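PDB 5VN4: adenine phosphoribosyltransferase, putative, which probably catalyses the reversible transfer of a phosphoribosyl group between diphosphate and adenine, making AMP from salvaged adenine. Local coordinates for residues 82-87 against 104-109; 68-73 against 177-182; 35-40 against 220-225; 19-24 against 209-214. All blocks are in the same frame, centred on the assembly; numbering follows the deposited sequence. Where two conformers were deposited one is given.

Interaction 1 of 4, residues 82-87 against 104-109; sequences THILGF and VPFVLI
Gly86 and the ring of Phe106 fit together as hollow and bump between two parallel strands, 83-87 and 106-109. Phe106 CG stands anti to its backbone N (chi1 -180°), and the ring reaches over the neighbouring strand until CZ lies 3.5 Å from Gly86 CA. Glycine suits the place because it has no side chain on the face where the ring lies. Beside it the CG2 branch of Ile84 meets the ring at its edge, 3.8 Å from Phe106 CD1, the two side chains crossing at about a right angle.

On the other face of the sheet Leu85 and Val107 lie side by side, with Leu85 CD1 3.7 Å from Val107 CB. Ile109 lies against both Leu85 and Phe87: its CD1 touches Leu85 CB at 3.9 Å and also sits over one face of the Phe87 ring, toward the rim, as a CH-pi contact. Isoleucine suits this position because its second branch, CG2, is left to pack 3.6 Å from Phe87 CD1. Four backbone hydrogen bonds hold the register, the shortest from Val107 N to Ile84 O at 2.8 Å.

The pair belongs to a beta-alpha-beta unit whose connecting helix 95-102 covers Ile84 and Phe106. Helix 161-172 packs on Leu85, Phe87 and Ile109, strand 149-153 continues the sheet beyond 83-87, and Thr57 of the second subunit bonds to Phe106 O.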
loop_
_atom_site.group_PDB
_atom_site.type_symbol
_atom_site.label_atom_id
_atom_site.label_comp_id
_atom_site.label_asym_id
_atom_site.label_seq_id
_atom_site.Cartn_x
_atom_site.Cartn_y
_atom_site.Cartn_z
ATOM N N THR A 82 -0.122 -16.585 -11.291
ATOM C CA THR A 82 1.303 -16.286 -11.327
ATOM C C THR A 82 1.663 -14.917 -10.764
ATOM O O THR A 82 2.815 -14.719 -10.364
ATOM C CB THR A 82 1.855 -16.388 -12.761
ATOM O OG1 THR A 82 1.217 -15.416 -13.596
ATOM C CG2 THR A 82 1.651 -17.797 -13.340
ATOM N N HIS A 83 0.720 -13.975 -10.723
ATOM C CA HIS A 83 0.994 -12.617 -10.276
ATOM C C HIS A 83 -0.273 -12.021 -9.684
ATOM O O HIS A 83 -1.378 -12.298 -10.152
ATOM C CB HIS A 83 1.375 -11.692 -11.442
ATOM C CG HIS A 83 2.601 -12.108 -12.185
ATOM N ND1 HIS A 83 2.616 -13.175 -13.057
ATOM C CD2 HIS A 83 3.845 -11.578 -12.211
ATOM C CE1 HIS A 83 3.827 -13.299 -13.569
ATOM N NE2 HIS A 83 4.590 -12.339 -13.078
ATOM N N ILE A 84 -0.097 -11.177 -8.668
ATOM C CA ILE A 84 -1.147 -10.280 -8.193
ATOM C C ILE A 84 -0.722 -8.858 -8.524
ATOM O O ILE A 84 0.402 -8.451 -8.204
ATOM C CB ILE A 84 -1.399 -10.446 -6.684
ATOM C CG1 ILE A 84 -1.924 -11.861 -6.398
ATOM C CG2 ILE A 84 -2.348 -9.355 -6.162
ATOM C CD1 ILE A 84 -2.078 -12.157 -4.950
ATOM N N LEU A 85 -1.607 -8.119 -9.193
ATOM C CA LEU A 85 -1.384 -6.729 -9.577
ATOM C C LEU A 85 -2.325 -5.882 -8.737
ATOM O O LEU A 85 -3.538 -6.106 -8.770
ATOM C CB LEU A 85 -1.728 -6.532 -11.056
ATOM C CG LEU A 85 -0.663 -6.880 -12.103
ATOM C CD1 LEU A 85 -0.153 -8.304 -11.946
ATOM C CD2 LEU A 85 -1.253 -6.671 -13.491
ATOM N N GLY A 86 -1.783 -4.927 -7.983
ATOM C CA GLY A 86 -2.584 -4.105 -7.094
ATOM C C GLY A 86 -2.416 -2.621 -7.358
ATOM O O GLY A 86 -1.334 -2.158 -7.727
ATOM N N PHE A 87 -3.498 -1.869 -7.135
ATOM C CA PHE A 87 -3.534 -0.447 -7.462
ATOM C C PHE A 87 -3.028 0.439 -6.326
ATOM O O PHE A 87 -3.437 0.293 -5.171
ATOM C CB PHE A 87 -4.953 -0.005 -7.796
ATOM C CG PHE A 87 -5.496 -0.586 -9.057
ATOM C CD1 PHE A 87 -5.284 0.045 -10.279
ATOM C CD2 PHE A 87 -6.232 -1.756 -9.028
ATOM C CE1 PHE A 87 -5.813 -0.481 -11.443
ATOM C CE2 PHE A 87 -6.752 -2.294 -10.198
ATOM C CZ PHE A 87 -6.549 -1.648 -11.399
ATOM N N VAL A 104 3.970 -15.557 -4.912
ATOM C CA VAL A 104 3.922 -14.970 -6.249
ATOM C C VAL A 104 4.327 -13.506 -6.152
ATOM O O VAL A 104 4.196 -12.873 -5.089
ATOM C CB VAL A 104 2.524 -15.117 -6.899
ATOM C CG1 VAL A 104 2.163 -16.590 -7.098
ATOM C CG2 VAL A 104 1.462 -14.375 -6.082
ATOM N N PRO A 105 4.817 -12.938 -7.257
ATOM C CA PRO A 105 5.082 -11.496 -7.295
ATOM C C PRO A 105 3.833 -10.678 -7.010
ATOM O O PRO A 105 2.724 -11.018 -7.438
ATOM C CB PRO A 105 5.547 -11.267 -8.735
ATOM C CG PRO A 105 6.095 -12.584 -9.170
ATOM C CD PRO A 105 5.237 -13.612 -8.498
ATOM N N PHE A 106 4.033 -9.576 -6.293
ATOM C CA PHE A 106 3.059 -8.498 -6.230
ATOM C C PHE A 106 3.559 -7.366 -7.119
ATOM O O PHE A 106 4.650 -6.830 -6.898
ATOM C CB PHE A 106 2.825 -7.995 -4.808
ATOM C CG PHE A 106 1.821 -6.892 -4.762
ATOM C CD1 PHE A 106 0.488 -7.149 -5.033
ATOM C CD2 PHE A 106 2.213 -5.590 -4.521
ATOM C CE1 PHE A 106 -0.448 -6.128 -5.023
ATOM C CE2 PHE A 106 1.287 -4.569 -4.505
ATOM C CZ PHE A 106 -0.044 -4.837 -4.760
ATOM N N VAL A 107 2.772 -7.027 -8.135
ATOM C CA VAL A 107 3.145 -6.060 -9.164
ATOM C C VAL A 107 2.368 -4.769 -8.922
ATOM O O VAL A 107 1.150 -4.800 -8.702
ATOM C CB VAL A 107 2.843 -6.627 -10.562
ATOM C CG1 VAL A 107 3.077 -5.585 -11.645
ATOM C CG2 VAL A 107 3.674 -7.878 -10.818
ATOM N N LEU A 108 3.065 -3.637 -8.976
ATOM C CA LEU A 108 2.464 -2.342 -8.678
ATOM C C LEU A 108 1.819 -1.735 -9.916
ATOM O O LEU A 108 2.459 -1.613 -10.963
ATOM C CB LEU A 108 3.522 -1.370 -8.150
ATOM C CG LEU A 108 4.458 -1.869 -7.057
ATOM C CD1 LEU A 108 5.324 -0.724 -6.571
ATOM C CD2 LEU A 108 3.667 -2.485 -5.925
ATOM N N ILE A 109 0.564 -1.324 -9.789
ATOM C CA ILE A 109 -0.069 -0.455 -10.775
ATOM C C ILE A 109 -0.107 0.935 -10.161
ATOM O O ILE A 109 -0.696 1.127 -9.087
ATOM C CB ILE A 109 -1.477 -0.939 -11.145
ATOM C CG1 ILE A 109 -1.413 -2.340 -11.747
ATOM C CG2 ILE A 109 -2.146 0.055 -12.103
ATOM C CD1 ILE A 109 -2.749 -2.894 -12.137
#

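Interaction 2 of 4, residues 68-73 against 177-182; sequences DFFVDR and LVEVAG
Arg73 and Glu179 join helix 60-75 to strand 176-182 through a side-on salt bridge. Arg73 NE gives its hydrogen to Glu179 OE2 at 2.8 Å, on the syn lone pair, while NH2 reaches OE1 at 2.8 Å, also on the syn side but 29° out of the carboxylate plane. Both oxygens lie close to the guanidinium plane, although the two flat groups are turned 31° from each other. Arginine suits the place because its chain, extended from CG to NE, can span segment axes 11.0 Å apart. Tyr74 OH also bonds to OE2, so two groups grip this oxygen of a buried carboxylate, which would favour its charged form.

The close apolar packing is confined to the ring of Phe70, whose CE1 lies 3.6 Å from Ala181 CB; the small alanine lets the ring come near the strand. At the ring's edge CZ is 3.8 Å from Gly182 O. By contrast, Asp68 and Asp72, acidic residues on the exposed side of the helix, take no part, and Arg73 itself is partly exposed. Helix 68-73 runs at 164° to strand 177-182, as helices do on parallel alpha/beta sheets; the core of type I phosphoribosyltransferases is such a sheet.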
loop_
_atom_site.group_PDB
_atom_site.type_symbol
_atom_site.label_atom_id
_atom_site.label_comp_id
_atom_site.label_asym_id
_atom_site.label_seq_id
_atom_site.Cartn_x
_atom_site.Cartn_y
_atom_site.Cartn_z
ATOM N N ASP A 68 -6.825 -14.645 4.474
ATOM C CA ASP A 68 -7.124 -16.073 4.453
ATOM C C ASP A 68 -8.098 -16.412 3.337
ATOM O O ASP A 68 -7.953 -17.443 2.671
ATOM C CB ASP A 68 -7.697 -16.514 5.801
ATOM C CG ASP A 68 -6.662 -16.532 6.915
ATOM O OD1 ASP A 68 -5.452 -16.426 6.629
ATOM O OD2 ASP A 68 -7.071 -16.653 8.089
ATOM N N PHE A 69 -9.104 -15.559 3.124
ATOM C CA PHE A 69 -10.077 -15.823 2.068
ATOM C C PHE A 69 -9.397 -15.934 0.709
ATOM O O PHE A 69 -9.595 -16.915 -0.023
ATOM C CB PHE A 69 -11.153 -14.736 2.027
ATOM C CG PHE A 69 -12.165 -14.970 0.946
ATOM C CD1 PHE A 69 -13.276 -15.765 1.187
ATOM C CD2 PHE A 69 -11.978 -14.459 -0.330
ATOM C CE1 PHE A 69 -14.195 -16.032 0.185
ATOM C CE2 PHE A 69 -12.891 -14.725 -1.336
ATOM C CZ PHE A 69 -14.006 -15.507 -1.075
ATOM N N PHE A 70 -8.588 -14.933 0.351
ATOM C CA PHE A 70 -8.010 -14.920 -0.990
ATOM C C PHE A 70 -6.866 -15.917 -1.153
ATOM O O PHE A 70 -6.723 -16.513 -2.227
ATOM C CB PHE A 70 -7.614 -13.500 -1.388
ATOM C CG PHE A 70 -8.785 -12.633 -1.738
ATOM C CD1 PHE A 70 -9.499 -12.868 -2.905
ATOM C CD2 PHE A 70 -9.181 -11.596 -0.907
ATOM C CE1 PHE A 70 -10.575 -12.086 -3.252
ATOM C CE2 PHE A 70 -10.267 -10.811 -1.244
ATOM C CZ PHE A 70 -10.962 -11.052 -2.422
ATOM N N VAL A 71 -6.060 -16.133 -0.114
ATOM C CA VAL A 71 -5.032 -17.165 -0.197
ATOM C C VAL A 71 -5.670 -18.530 -0.423
ATOM O O VAL A 71 -5.271 -19.276 -1.324
ATOM C CB VAL A 71 -4.129 -17.140 1.048
ATOM C CG1 VAL A 71 -3.227 -18.375 1.067
ATOM C CG2 VAL A 71 -3.298 -15.865 1.062
ATOM N N ASP A 72 -6.696 -18.862 0.371
ATOM C CA ASP A 72 -7.361 -20.151 0.205
ATOM C C ASP A 72 -8.008 -20.268 -1.166
ATOM O O ASP A 72 -7.955 -21.332 -1.795
ATOM C CB ASP A 72 -8.404 -20.373 1.302
ATOM C CG ASP A 72 -9.338 -21.540 0.996
ATOM O OD1 ASP A 72 -10.375 -21.332 0.327
ATOM O OD2 ASP A 72 -9.021 -22.676 1.413
ATOM N N ARG A 73 -8.629 -19.186 -1.641
ATOM C CA ARG A 73 -9.316 -19.215 -2.926
ATOM C C ARG A 73 -8.345 -19.519 -4.056
ATOM O O ARG A 73 -8.610 -20.374 -4.910
ATOM C CB ARG A 73 -10.004 -17.868 -3.154
ATOM C CG ARG A 73 -10.758 -17.765 -4.458
ATOM C CD ARG A 73 -11.617 -16.510 -4.445
ATOM N NE ARG A 73 -12.334 -16.354 -5.706
ATOM C CZ ARG A 73 -13.473 -16.972 -5.996
ATOM N NH1 ARG A 73 -14.045 -17.778 -5.107
ATOM N NH2 ARG A 73 -14.047 -16.772 -7.175
ATOM N N LEU A 177 -6.351 -12.720 -17.517
ATOM C CA LEU A 177 -6.920 -12.107 -16.323
ATOM C C LEU A 177 -7.839 -13.136 -15.676
ATOM O O LEU A 177 -8.882 -13.493 -16.236
ATOM C CB LEU A 177 -7.666 -10.823 -16.681
ATOM C CG LEU A 177 -8.336 -10.090 -15.512
ATOM C CD1 LEU A 177 -7.341 -9.777 -14.392
ATOM C CD2 LEU A 177 -9.023 -8.819 -15.986
ATOM N N VAL A 178 -7.431 -13.639 -14.511
ATOM C CA VAL A 178 -8.180 -14.702 -13.850
ATOM C C VAL A 178 -9.370 -14.143 -13.084
ATOM O O VAL A 178 -10.478 -14.685 -13.156
ATOM C CB VAL A 178 -7.232 -15.505 -12.942
ATOM C CG1 VAL A 178 -7.994 -16.580 -12.174
ATOM C CG2 VAL A 178 -6.112 -16.121 -13.764
ATOM N N GLU A 179 -9.164 -13.064 -12.334
ATOM C CA GLU A 179 -10.191 -12.565 -11.440
ATOM C C GLU A 179 -9.841 -11.139 -11.073
ATOM O O GLU A 179 -8.668 -10.742 -11.086
ATOM C CB GLU A 179 -10.244 -13.430 -10.174
ATOM C CG GLU A 179 -11.344 -13.110 -9.206
ATOM C CD GLU A 179 -11.632 -14.274 -8.289
ATOM O OE1 GLU A 179 -12.221 -15.269 -8.763
ATOM O OE2 GLU A 179 -11.275 -14.195 -7.099
ATOM N N VAL A 180 -10.881 -10.385 -10.737
ATOM C CA VAL A 180 -10.787 -9.057 -10.153
ATOM C C VAL A 180 -11.254 -9.177 -8.708
ATOM O O VAL A 180 -12.318 -9.750 -8.448
ATOM C CB VAL A 180 -11.686 -8.094 -10.949
ATOM C CG1 VAL A 180 -12.051 -6.867 -10.141
ATOM C CG2 VAL A 180 -11.020 -7.728 -12.279
ATOM N N ALA A 181 -10.451 -8.665 -7.771
ATOM C CA ALA A 181 -10.687 -8.848 -6.340
ATOM C C ALA A 181 -10.761 -7.508 -5.618
ATOM O O ALA A 181 -9.997 -6.584 -5.913
ATOM C CB ALA A 181 -9.568 -9.676 -5.694
ATOM N N GLY A 182 -11.658 -7.424 -4.635
ATOM C CA GLY A 182 -11.724 -6.263 -3.767
ATOM C C GLY A 182 -12.393 -6.614 -2.454
ATOM O O GLY A 182 -12.856 -7.738 -2.249
#

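Interaction 3 of 4, residues 35-40 against 220-225; sequences YKWYSP and ENCGDP
Trp37 and Cys222 form a single beta bridge, a two-bond pairing between strand 37-38 and the loop 220-225. Trp37 uses both backbone groups: its N donates to Asn221 O at 3.0 Å, and its O accepts from Gly223 N at 2.7 Å. Its indole NE1 is satisfied by Ser218 O. Asparagine suits the buried position 221, since Asn221 ND2 donates to both Val216 O and Glu32 O.

At the far end Asp224 OD1 takes the N-H of Ser39 on its syn lone pair at 3.0 Å, while Ser39 OG, standing between its backbone N and carbonyl carbon (chi1 69°), donates to Asp224 OD2 at 2.5 Å, 21° out of the carboxylate plane. Asp224 N donates to Cys222 SG at 3.5 Å. A water accepts from Lys36 NZ and donates to Glu220 O and Cys222 O.

Gly223, having no side chain, lays its CA over one face of the Tyr38 ring; Tyr38 OH bonds to Asn55, and Ala116 of the second subunit packs on Tyr38. Trp37 also touches the adenine-binding Arg49. Over one face of its indole, Cys222 CB lies 3.6 Å from Trp37 CZ2, and Cys222 SG makes a sulfur-aromatic contact 3.8 Å from the centroid of the six-membered ring.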
loop_
_atom_site.group_PDB
_atom_site.type_symbol
_atom_site.label_atom_id
_atom_site.label_comp_id
_atom_site.label_asym_id
_atom_site.label_seq_id
_atom_site.Cartn_x
_atom_site.Cartn_y
_atom_site.Cartn_z
ATOM N N TYR A 35 -16.499 -1.631 9.314
ATOM C CA TYR A 35 -16.508 -0.697 8.191
ATOM C C TYR A 35 -17.379 0.500 8.559
ATOM O O TYR A 35 -18.525 0.335 8.994
ATOM C CB TYR A 35 -17.019 -1.377 6.919
ATOM C CG TYR A 35 -16.111 -1.280 5.686
ATOM C CD1 TYR A 35 -15.284 -0.183 5.456
ATOM C CD2 TYR A 35 -16.100 -2.302 4.743
ATOM C CE1 TYR A 35 -14.479 -0.108 4.313
ATOM C CE2 TYR A 35 -15.298 -2.242 3.618
ATOM C CZ TYR A 35 -14.487 -1.151 3.406
ATOM O OH TYR A 35 -13.708 -1.131 2.269
ATOM N N LYS A 36 -16.811 1.693 8.466
ATOM C CA LYS A 36 -17.548 2.930 8.674
ATOM C C LYS A 36 -17.536 3.756 7.397
ATOM O O LYS A 36 -16.578 3.722 6.612
ATOM C CB LYS A 36 -16.930 3.776 9.793
ATOM C CG LYS A 36 -16.736 3.051 11.105
ATOM C CD LYS A 36 -18.057 2.554 11.671
ATOM C CE LYS A 36 -17.834 1.758 12.946
ATOM N NZ LYS A 36 -19.097 1.140 13.426
ATOM N N TRP A 37 -18.600 4.518 7.204
ATOM C CA TRP A 37 -18.652 5.468 6.109
ATOM C C TRP A 37 -18.707 6.889 6.647
ATOM O O TRP A 37 -19.173 7.141 7.764
ATOM C CB TRP A 37 -19.833 5.206 5.169
ATOM C CG TRP A 37 -21.187 5.343 5.810
ATOM C CD1 TRP A 37 -21.914 4.353 6.405
ATOM C CD2 TRP A 37 -21.975 6.537 5.914
ATOM N NE1 TRP A 37 -23.101 4.856 6.880
ATOM C CE2 TRP A 37 -23.168 6.193 6.583
ATOM C CE3 TRP A 37 -21.795 7.861 5.500
ATOM C CZ2 TRP A 37 -24.170 7.124 6.857
ATOM C CZ3 TRP A 37 -22.802 8.787 5.770
ATOM C CH2 TRP A 37 -23.969 8.411 6.442
ATOM N N TYR A 38 -18.229 7.819 5.833
ATOM C CA TYR A 38 -18.168 9.219 6.209
ATOM C C TYR A 38 -18.908 10.047 5.173
ATOM O O TYR A 38 -18.830 9.777 3.969
ATOM C CB TYR A 38 -16.705 9.664 6.334
ATOM C CG TYR A 38 -15.965 8.902 7.414
ATOM C CD1 TYR A 38 -15.482 7.613 7.184
ATOM C CD2 TYR A 38 -15.788 9.452 8.685
ATOM C CE1 TYR A 38 -14.834 6.907 8.176
ATOM C CE2 TYR A 38 -15.120 8.755 9.685
ATOM C CZ TYR A 38 -14.644 7.481 9.419
ATOM O OH TYR A 38 -13.993 6.760 10.399
ATOM N N SER A 39 -19.640 11.043 5.648
ATOM C CA SER A 39 -20.371 11.932 4.762
ATOM C C SER A 39 -19.399 12.937 4.155
ATOM O O SER A 39 -18.243 13.042 4.577
ATOM C CB SER A 39 -21.472 12.633 5.551
ATOM O OG SER A 39 -20.920 13.543 6.488
ATOM N N PRO A 40 -19.835 13.697 3.152
ATOM C CA PRO A 40 -18.917 14.669 2.537
ATOM C C PRO A 40 -18.261 15.609 3.531
ATOM O O PRO A 40 -17.093 15.974 3.343
ATOM C CB PRO A 40 -19.820 15.402 1.539
ATOM C CG PRO A 40 -20.800 14.330 1.108
ATOM C CD PRO A 40 -21.077 13.542 2.366
ATOM N N GLU A 220 -26.416 2.921 10.738
ATOM C CA GLU A 220 -25.772 2.785 12.035
ATOM C C GLU A 220 -24.256 2.723 11.941
ATOM O O GLU A 220 -23.598 2.671 12.985
ATOM C CB GLU A 220 -26.301 1.548 12.770
ATOM C CG GLU A 220 -25.990 0.225 12.085
ATOM C CD GLU A 220 -27.115 -0.255 11.184
ATOM O OE1 GLU A 220 -27.226 -1.486 10.980
ATOM O OE2 GLU A 220 -27.889 0.592 10.681
ATOM N N ASN A 221 -23.687 2.732 10.730
ATOM C CA ASN A 221 -22.251 2.589 10.524
ATOM C C ASN A 221 -21.584 3.883 10.068
ATOM O O ASN A 221 -20.503 3.842 9.476
ATOM C CB ASN A 221 -21.946 1.450 9.547
ATOM C CG ASN A 221 -22.082 0.091 10.190
ATOM O OD1 ASN A 221 -22.258 -0.013 11.404
ATOM N ND2 ASN A 221 -21.982 -0.962 9.386
ATOM N N CYS A 222 -22.194 5.032 10.334
ATOM C CA CYS A 222 -21.558 6.298 10.008
ATOM C C CYS A 222 -20.436 6.584 10.998
ATOM O O CYS A 222 -20.629 6.498 12.216
ATOM C CB CYS A 222 -22.583 7.427 10.054
ATOM S SG CYS A 222 -21.902 9.020 9.529
ATOM N N GLY A 223 -19.267 6.934 10.475
ATOM C CA GLY A 223 -18.129 7.277 11.296
ATOM C C GLY A 223 -17.963 8.745 11.602
ATOM O O GLY A 223 -17.033 9.102 12.336
ATOM N N ASP A 224 -18.830 9.606 11.068
ATOM C CA ASP A 224 -18.731 11.037 11.340
ATOM C C ASP A 224 -18.767 11.270 12.850
ATOM O O ASP A 224 -19.539 10.616 13.560
ATOM C CB ASP A 224 -19.940 11.785 10.763
ATOM C CG ASP A 224 -19.970 11.854 9.244
ATOM O OD1 ASP A 224 -19.069 11.336 8.551
ATOM O OD2 ASP A 224 -20.954 12.454 8.739
ATOM N N PRO A 225 -17.986 12.210 13.374
ATOM C CA PRO A 225 -18.164 12.583 14.781
ATOM C C PRO A 225 -19.525 13.229 14.973
ATOM O O PRO A 225 -20.008 13.968 14.113
ATOM C CB PRO A 225 -17.025 13.577 15.039
ATOM C CG PRO A 225 -16.686 14.116 13.715
ATOM C CD PRO A 225 -16.960 13.029 12.705
HETATM O O HOH W 1 -20.758 3.905 13.485
#

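Interaction 4 of 4, residues 19-24 against 209-214; sequences FTLSKD and VTLVDE
Thr210 O receives the hydroxyl hydrogen of Thr20 OG1 at 2.8 Å, a side-chain bond across the parallel pairing of strands 18-21 and 208-213. Thr20 OG1 stands anti to its own backbone N (chi1 -168°), which carries it across to the neighbouring strand, and Thr20 CA also makes a CA-H...O contact with the same carbonyl at 3.2 Å. Threonine suits this place because its hydroxyl gives a donor to a backbone carbonyl in a buried strand.

Just before it a single parallel bridge pairs Phe19 with Val209, and Thr210 N donates to Phe19 O at 3.0 Å. Segment 209-214 then turns a corner at Leu211 and Val212. Leu21 N follows the turn by donating to Leu211 O at 2.9 Å, with the donor tilted 32° from the carbonyl plane.

Arg28 of helix 26-34 ties the two segments beyond the turn, through a salt bridge to Asp213 OD1, which Thr215 OG1 also holds, and hydrogen bonds to Leu21 O and Ser22 O. Leu211 turns its side chain to helices 26-34 and 60-75, as suits a large apolar residue under helices. Leu21 packs against the corner, its CG 3.2 Å from Leu211 O and its CD1 4.0 Å from Leu211 CB.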
loop_
_atom_site.group_PDB
_atom_site.type_symbol
_atom_site.label_atom_id
_atom_site.label_comp_id
_atom_site.label_asym_id
_atom_site.label_seq_id
_atom_site.Cartn_x
_atom_site.Cartn_y
_atom_site.Cartn_z
ATOM N N PHE A 19 -19.648 -11.103 -7.633
ATOM C CA PHE A 19 -19.815 -11.964 -6.469
ATOM C C PHE A 19 -19.481 -11.205 -5.193
ATOM O O PHE A 19 -18.550 -10.396 -5.173
ATOM C CB PHE A 19 -18.875 -13.172 -6.549
ATOM C CG PHE A 19 -19.146 -14.086 -7.715
ATOM C CD1 PHE A 19 -18.614 -13.818 -8.975
ATOM C CD2 PHE A 19 -19.928 -15.219 -7.551
ATOM C CE1 PHE A 19 -18.865 -14.674 -10.051
ATOM C CE2 PHE A 19 -20.174 -16.075 -8.616
ATOM C CZ PHE A 19 -19.644 -15.798 -9.871
ATOM N N THR A 20 -20.230 -11.493 -4.128
ATOM C CA THR A 20 -19.973 -10.916 -2.818
ATOM C C THR A 20 -20.321 -11.964 -1.765
ATOM O O THR A 20 -20.979 -12.961 -2.060
ATOM C CB THR A 20 -20.764 -9.612 -2.645
ATOM O OG1 THR A 20 -20.310 -8.913 -1.481
ATOM C CG2 THR A 20 -22.259 -9.886 -2.527
ATOM N N LEU A 21 -19.855 -11.761 -0.534
ATOM C CA LEU A 21 -20.133 -12.755 0.495
ATOM C C LEU A 21 -21.636 -12.883 0.732
ATOM O O LEU A 21 -22.392 -11.916 0.599
ATOM C CB LEU A 21 -19.444 -12.383 1.808
ATOM C CG LEU A 21 -17.931 -12.596 1.871
ATOM C CD1 LEU A 21 -17.381 -11.905 3.111
ATOM C CD2 LEU A 21 -17.572 -14.074 1.864
ATOM N N SER A 22 -22.065 -14.091 1.099
ATOM C CA SER A 22 -23.458 -14.299 1.471
ATOM C C SER A 22 -23.846 -13.375 2.628
ATOM O O SER A 22 -23.002 -12.880 3.378
ATOM C CB SER A 22 -23.675 -15.750 1.891
ATOM O OG SER A 22 -23.004 -16.013 3.106
ATOM N N LYS A 23 -25.152 -13.145 2.768
ATOM C CA LYS A 23 -25.636 -12.228 3.798
ATOM C C LYS A 23 -25.277 -12.703 5.200
ATOM O O LYS A 23 -25.021 -11.879 6.089
ATOM C CB LYS A 23 -27.153 -12.054 3.691
ATOM C CG LYS A 23 -27.618 -11.397 2.413
ATOM C CD LYS A 23 -29.100 -11.065 2.520
ATOM C CE LYS A 23 -29.643 -10.476 1.232
ATOM N NZ LYS A 23 -29.875 -11.529 0.209
ATOM N N ASP A 24 -25.261 -14.015 5.417
ATOM C CA ASP A 24 -25.026 -14.603 6.727
ATOM C C ASP A 24 -23.561 -14.928 6.988
ATOM O O ASP A 24 -23.247 -15.419 8.075
ATOM C CB ASP A 24 -25.840 -15.891 6.851
ATOM C CG ASP A 24 -25.526 -16.863 5.739
ATOM O OD1 ASP A 24 -25.932 -16.591 4.587
ATOM O OD2 ASP A 24 -24.832 -17.867 6.006
ATOM N N VAL A 209 -14.943 -10.246 -7.588
ATOM C CA VAL A 209 -15.210 -10.772 -6.255
ATOM C C VAL A 209 -14.909 -9.666 -5.252
ATOM O O VAL A 209 -13.744 -9.308 -5.052
ATOM C CB VAL A 209 -14.363 -12.016 -5.966
ATOM C CG1 VAL A 209 -14.551 -12.473 -4.525
ATOM C CG2 VAL A 209 -14.694 -13.133 -6.957
ATOM N N THR A 210 -15.952 -9.105 -4.636
ATOM C CA THR A 210 -15.774 -8.085 -3.610
ATOM C C THR A 210 -16.412 -8.595 -2.331
ATOM O O THR A 210 -17.613 -8.876 -2.306
ATOM C CB THR A 210 -16.384 -6.742 -4.022
ATOM O OG1 THR A 210 -17.787 -6.885 -4.266
ATOM C CG2 THR A 210 -15.716 -6.202 -5.278
ATOM N N LEU A 211 -15.615 -8.710 -1.270
ATOM C CA LEU A 211 -16.065 -9.442 -0.086
ATOM C C LEU A 211 -17.375 -8.892 0.472
ATOM O O LEU A 211 -18.306 -9.658 0.748
ATOM C CB LEU A 211 -14.972 -9.461 0.983
ATOM C CG LEU A 211 -13.711 -10.218 0.563
ATOM C CD1 LEU A 211 -12.755 -10.347 1.757
ATOM C CD2 LEU A 211 -14.036 -11.587 -0.030
ATOM N N VAL A 212 -17.465 -7.574 0.669
ATOM C CA VAL A 212 -18.745 -7.003 1.073
ATOM C C VAL A 212 -19.231 -6.013 0.019
ATOM O O VAL A 212 -18.592 -5.834 -1.032
ATOM C CB VAL A 212 -18.753 -6.458 2.520
ATOM C CG1 VAL A 212 -18.507 -7.601 3.504
ATOM C CG2 VAL A 212 -17.730 -5.352 2.705
ATOM N N ASP A 213 -20.387 -5.405 0.272
ATOM C CA ASP A 213 -21.084 -4.595 -0.715
ATOM C C ASP A 213 -21.697 -3.399 -0.004
ATOM O O ASP A 213 -21.451 -3.160 1.184
ATOM C CB ASP A 213 -22.105 -5.438 -1.494
ATOM C CG ASP A 213 -23.219 -5.984 -0.615
ATOM O OD1 ASP A 213 -23.280 -5.614 0.579
ATOM O OD2 ASP A 213 -24.046 -6.773 -1.128
ATOM N N GLU A 214 -22.535 -2.662 -0.740
ATOM C CA GLU A 214 -23.121 -1.433 -0.215
ATOM C C GLU A 214 -23.988 -1.653 1.024
ATOM O O GLU A 214 -24.252 -0.690 1.754
ATOM C CB GLU A 214 -23.927 -0.715 -1.306
ATOM C CG GLU A 214 -25.042 -1.540 -1.946
ATOM C CD GLU A 214 -24.598 -2.266 -3.210
ATOM O OE1 GLU A 214 -23.480 -2.810 -3.221
ATOM O OE2 GLU A 214 -25.365 -2.299 -4.209
#

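Overall arrangement
Interactions 1, 2 and 4 all reach one sheet. Strands 176-182 and 208-213 are neighbours in it, so interactions 2 and 4 touch directly: Val180 O and Val209 N are 2.8 Å apart, as are Gly182 N and Val209 O, both probable hydrogen bonds. Interaction 1 lies elsewhere in the same sheet, its centre about 12 Å from that of interaction 2. Interaction 3 sits on the other side of the chain's centre from interaction 1, centres about 31 Å apart, and meets interaction 4 where Tyr35 CD2 packs 4.0 Å from Val212 CG2. The ligands lie between: Phe87 of interaction 1 is about 5 Å by side chain from the bound ribose phosphate, and Tyr35 of interaction 3 about 7 Å from adenine.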